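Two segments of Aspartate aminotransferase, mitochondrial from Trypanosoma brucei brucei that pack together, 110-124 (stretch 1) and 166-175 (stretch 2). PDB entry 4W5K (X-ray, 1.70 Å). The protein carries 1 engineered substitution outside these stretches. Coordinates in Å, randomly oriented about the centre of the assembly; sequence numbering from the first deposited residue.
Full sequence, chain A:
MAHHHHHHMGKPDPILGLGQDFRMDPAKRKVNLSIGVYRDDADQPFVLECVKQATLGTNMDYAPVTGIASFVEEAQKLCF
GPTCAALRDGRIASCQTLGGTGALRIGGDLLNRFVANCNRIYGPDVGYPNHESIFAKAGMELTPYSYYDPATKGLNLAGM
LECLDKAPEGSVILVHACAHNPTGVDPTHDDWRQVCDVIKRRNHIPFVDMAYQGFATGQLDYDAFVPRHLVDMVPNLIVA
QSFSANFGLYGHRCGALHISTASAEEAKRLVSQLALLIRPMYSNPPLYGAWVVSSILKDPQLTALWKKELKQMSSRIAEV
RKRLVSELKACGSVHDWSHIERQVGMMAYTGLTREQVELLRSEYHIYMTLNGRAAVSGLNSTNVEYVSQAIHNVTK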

# COMPACT_ATOMS: atom_id res chain seq x y z
N LEU A 110 -7.40 8.19 -11.68
CA LEU A 110 -6.94 8.32 -13.06
C LEU A 110 -8.07 8.77 -14.02
O LEU A 110 -7.78 9.25 -15.10
CB LEU A 110 -6.38 6.99 -13.56
CG LEU A 110 -5.65 7.08 -14.90
CD1 LEU A 110 -4.38 7.94 -14.76
CD2 LEU A 110 -5.34 5.68 -15.41
N LEU A 111 -9.32 8.64 -13.60
CA LEU A 111 -10.43 8.78 -14.55
C LEU A 111 -10.45 10.11 -15.29
O LEU A 111 -10.83 10.15 -16.48
CB LEU A 111 -11.79 8.57 -13.87
CG LEU A 111 -12.03 7.12 -13.41
CD1 LEU A 111 -13.36 6.97 -12.73
CD2 LEU A 111 -11.96 6.16 -14.59
N ASN A 112 -10.02 11.19 -14.64
CA ASN A 112 -10.13 12.49 -15.31
C ASN A 112 -9.09 12.68 -16.41
O ASN A 112 -9.16 13.66 -17.14
CB ASN A 112 -10.08 13.66 -14.31
CG ASN A 112 -8.76 13.76 -13.56
OD1 ASN A 112 -7.87 12.96 -13.76
ND2 ASN A 112 -8.66 14.75 -12.70
N ARG A 113 -8.20 11.72 -16.58
CA ARG A 113 -7.29 11.70 -17.73
C ARG A 113 -7.98 11.26 -19.01
O ARG A 113 -7.49 11.52 -20.11
CB ARG A 113 -6.11 10.74 -17.46
CG ARG A 113 -4.93 11.35 -16.74
CD ARG A 113 -5.27 12.24 -15.57
NE ARG A 113 -4.09 13.03 -15.25
CZ ARG A 113 -4.04 14.10 -14.44
NH1 ARG A 113 -5.14 14.54 -13.82
NH2 ARG A 113 -2.89 14.73 -14.25
N PHE A 114 -9.13 10.58 -18.91
CA PHE A 114 -9.74 10.11 -20.12
C PHE A 114 -11.28 10.10 -20.13
O PHE A 114 -11.87 9.79 -21.14
CB PHE A 114 -9.21 8.72 -20.48
CG PHE A 114 -9.50 7.63 -19.46
CD1 PHE A 114 -8.66 7.43 -18.36
CD2 PHE A 114 -10.60 6.79 -19.62
CE1 PHE A 114 -8.91 6.42 -17.42
CE2 PHE A 114 -10.87 5.75 -18.69
CZ PHE A 114 -10.03 5.57 -17.59
N VAL A 115 -11.90 10.52 -19.03
CA VAL A 115 -13.37 10.64 -19.01
C VAL A 115 -13.74 12.11 -18.83
O VAL A 115 -13.27 12.73 -17.88
CB VAL A 115 -13.98 9.81 -17.85
CG1 VAL A 115 -15.51 9.95 -17.83
CG2 VAL A 115 -13.53 8.32 -17.93
N ALA A 116 -14.55 12.66 -19.74
CA ALA A 116 -14.99 14.05 -19.61
C ALA A 116 -15.95 14.21 -18.44
O ALA A 116 -16.71 13.29 -18.13
CB ALA A 116 -15.67 14.50 -20.91
N ASN A 117 -15.92 15.39 -17.82
CA ASN A 117 -16.94 15.79 -16.86
C ASN A 117 -17.08 14.76 -15.77
O ASN A 117 -18.19 14.33 -15.43
CB ASN A 117 -18.30 15.98 -17.58
CG ASN A 117 -19.31 16.74 -16.73
OD1 ASN A 117 -18.95 17.57 -15.90
ND2 ASN A 117 -20.61 16.48 -16.98
N CYS A 118 -15.94 14.34 -15.23
CA CYS A 118 -15.89 13.11 -14.43
C CYS A 118 -16.16 13.35 -12.95
O CYS A 118 -15.21 13.37 -12.16
CB CYS A 118 -14.52 12.44 -14.59
SG CYS A 118 -14.61 10.69 -14.09
N ASN A 119 -17.42 13.54 -12.58
CA ASN A 119 -17.75 13.82 -11.18
C ASN A 119 -18.82 12.92 -10.57
O ASN A 119 -19.22 13.13 -9.42
CB ASN A 119 -18.17 15.28 -11.03
CG ASN A 119 -19.27 15.66 -11.99
OD1 ASN A 119 -20.03 14.80 -12.44
ND2 ASN A 119 -19.35 16.94 -12.31
N ARG A 120 -19.23 11.89 -11.30
CA ARG A 120 -20.27 10.96 -10.85
C ARG A 120 -19.91 9.54 -11.32
O ARG A 120 -19.27 9.38 -12.37
CB ARG A 120 -21.64 11.39 -11.39
CG ARG A 120 -22.78 10.58 -10.84
CD ARG A 120 -24.09 10.86 -11.57
NE ARG A 120 -24.60 12.21 -11.39
CZ ARG A 120 -25.88 12.49 -11.19
NH1 ARG A 120 -26.78 11.52 -11.13
NH2 ARG A 120 -26.28 13.76 -11.05
N ILE A 121 -20.24 8.52 -10.53
CA ILE A 121 -20.05 7.14 -10.94
C ILE A 121 -21.29 6.36 -10.47
O ILE A 121 -21.80 6.61 -9.37
CB ILE A 121 -18.74 6.52 -10.39
CG1 ILE A 121 -18.56 5.08 -10.87
CG2 ILE A 121 -18.70 6.62 -8.87
CD1 ILE A 121 -17.14 4.50 -10.55
N TYR A 122 -21.81 5.50 -11.33
CA TYR A 122 -23.03 4.76 -11.04
C TYR A 122 -22.68 3.37 -10.52
O TYR A 122 -21.86 2.69 -11.13
CB TYR A 122 -23.92 4.63 -12.27
CG TYR A 122 -24.64 5.89 -12.66
CD1 TYR A 122 -23.97 6.93 -13.26
CD2 TYR A 122 -26.01 6.04 -12.42
CE1 TYR A 122 -24.64 8.10 -13.63
CE2 TYR A 122 -26.68 7.20 -12.77
CZ TYR A 122 -25.99 8.22 -13.37
OH TYR A 122 -26.67 9.38 -13.73
N GLY A 123 -23.29 2.95 -9.42
CA GLY A 123 -23.01 1.63 -8.86
C GLY A 123 -24.33 0.96 -8.52
O GLY A 123 -25.37 1.61 -8.47
N PRO A 124 -24.29 -0.36 -8.25
CA PRO A 124 -25.57 -1.03 -7.95
C PRO A 124 -26.18 -0.47 -6.65
O PRO A 124 -25.43 -0.10 -5.72
CB PRO A 124 -25.18 -2.52 -7.79
CG PRO A 124 -23.70 -2.51 -7.50
CD PRO A 124 -23.13 -1.27 -8.19
N LYS A 166 -30.98 5.50 -19.15
CA LYS A 166 -31.39 6.88 -18.84
C LYS A 166 -30.23 7.74 -18.29
O LYS A 166 -30.32 8.97 -18.30
CB LYS A 166 -32.53 6.89 -17.84
N ALA A 167 -29.19 7.09 -17.80
CA ALA A 167 -28.00 7.80 -17.32
C ALA A 167 -27.42 8.64 -18.46
O ALA A 167 -27.45 8.23 -19.62
CB ALA A 167 -26.96 6.80 -16.79
N PRO A 168 -26.91 9.84 -18.14
CA PRO A 168 -26.31 10.66 -19.19
C PRO A 168 -25.26 9.91 -20.01
O PRO A 168 -24.49 9.13 -19.44
CB PRO A 168 -25.63 11.79 -18.41
CG PRO A 168 -26.31 11.84 -17.11
CD PRO A 168 -26.75 10.43 -16.80
N GLU A 169 -25.24 10.13 -21.33
CA GLU A 169 -24.17 9.57 -22.16
C GLU A 169 -22.81 9.88 -21.55
O GLU A 169 -22.56 11.00 -21.05
CB GLU A 169 -24.22 10.15 -23.58
CG GLU A 169 -24.92 9.31 -24.63
CD GLU A 169 -24.56 9.75 -26.03
OE1 GLU A 169 -25.33 10.54 -26.61
OE2 GLU A 169 -23.50 9.34 -26.55
N GLY A 170 -21.93 8.89 -21.60
CA GLY A 170 -20.59 9.03 -21.05
C GLY A 170 -20.52 8.94 -19.55
O GLY A 170 -19.64 9.50 -18.92
N SER A 171 -21.45 8.20 -18.95
CA SER A 171 -21.37 7.96 -17.52
C SER A 171 -20.39 6.84 -17.20
O SER A 171 -20.23 5.88 -17.98
CB SER A 171 -22.76 7.63 -16.94
OG SER A 171 -23.63 8.76 -17.02
N VAL A 172 -19.71 6.94 -16.07
CA VAL A 172 -18.89 5.82 -15.59
C VAL A 172 -19.81 4.82 -14.85
O VAL A 172 -20.58 5.22 -13.97
CB VAL A 172 -17.75 6.32 -14.69
CG1 VAL A 172 -16.92 5.14 -14.18
CG2 VAL A 172 -16.88 7.32 -15.47
N ILE A 173 -19.74 3.55 -15.22
CA ILE A 173 -20.66 2.55 -14.67
C ILE A 173 -19.87 1.46 -13.97
O ILE A 173 -19.15 0.71 -14.63
CB ILE A 173 -21.52 1.90 -15.76
CG1 ILE A 173 -22.22 2.95 -16.64
CG2 ILE A 173 -22.55 0.90 -15.15
CD1 ILE A 173 -23.31 3.78 -15.92
N LEU A 174 -19.99 1.41 -12.65
CA LEU A 174 -19.33 0.40 -11.82
C LEU A 174 -20.13 -0.91 -11.81
O LEU A 174 -21.31 -0.88 -11.47
CB LEU A 174 -19.20 0.92 -10.39
CG LEU A 174 -18.47 0.07 -9.36
CD1 LEU A 174 -17.01 -0.09 -9.78
CD2 LEU A 174 -18.56 0.78 -8.01
N VAL A 175 -19.49 -2.02 -12.17
CA VAL A 175 -20.18 -3.33 -12.15
C VAL A 175 -19.29 -4.36 -11.46
O VAL A 175 -18.07 -4.31 -11.60
CB VAL A 175 -20.55 -3.83 -13.57
CG1 VAL A 175 -21.55 -2.88 -14.26
CG2 VAL A 175 -19.30 -4.06 -14.44
O HOH W 1 -18.03 11.54 -19.83
O HOH W 2 -20.03 9.56 -14.94

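Where the two strands begin to run together, a water molecule takes the place of a direct backbone hydrogen bond. Water 2 donates to R120 O at 2.7 Å and accepts from V172 N at 2.9 Å, so that both polar groups are satisfied although they do not meet. One step further along, the strands close up and bond directly. Y122 N donates to V172 O at 2.9 Å and in nearly straight geometry (174°), and L174 N donates to Y122 O at 2.7 Å. Y122 therefore uses both its backbone polar atoms on strand 172-175, bonding to the residues before and after its partner I173, as expected of a parallel pair. The strand axes approach to 4.7 Å and cross at 28°. A second water extends the link into the loops: water 1 donates to A116 O and to G170 O, at 2.8 Å each.

The side chains divide between the two faces of the sheet. On the face that carries I121 and V172, the branched V172, with chi1 near 180°, is enclosed by apolar groups of stretch 1. Its CG1 lies 3.7 Å from I121 CD1, while its CG2 lies 3.8 Å from V115 CG1 and 4.3 Å from C118 SG. L111 CD1 sits near both methyls, 4.3 Å from V172 CG1 and 4.5 Å from V172 CG2. I121, extended in the tt rotamer, also brings its CD1 to 4.1 Å from L174 CB.

On the face of Y122 and I173, the tyrosine ring reaches back over the segment that precedes the strand. A167 CB sits over one face of the Y122 ring, 4.1 Å from its centroid and 22° off the normal, a CH-pi contact that suits the small methyl of alanine. Y122 OH comes to 3.2 Å from P168 CD, a close van der Waals approach, and I173, in the mm rotamer, brings its CD1 to 3.8 Å from Y122 CB. S171 OG lies 3.6 Å from Y122 CE1, but its hydrogen bond is made within its own stretch, to P168 O at 2.6 Å; the buried hydroxyl is thereby satisfied and ties the turn together beside the ring.

G170, with phi of 77° and psi of 29°, occupies a conformation that favours glycine, just before the chain enters the strand. Together the stretches bury 556 Å², with V172 and Y122 covered most extensively, one on each face of the sheet.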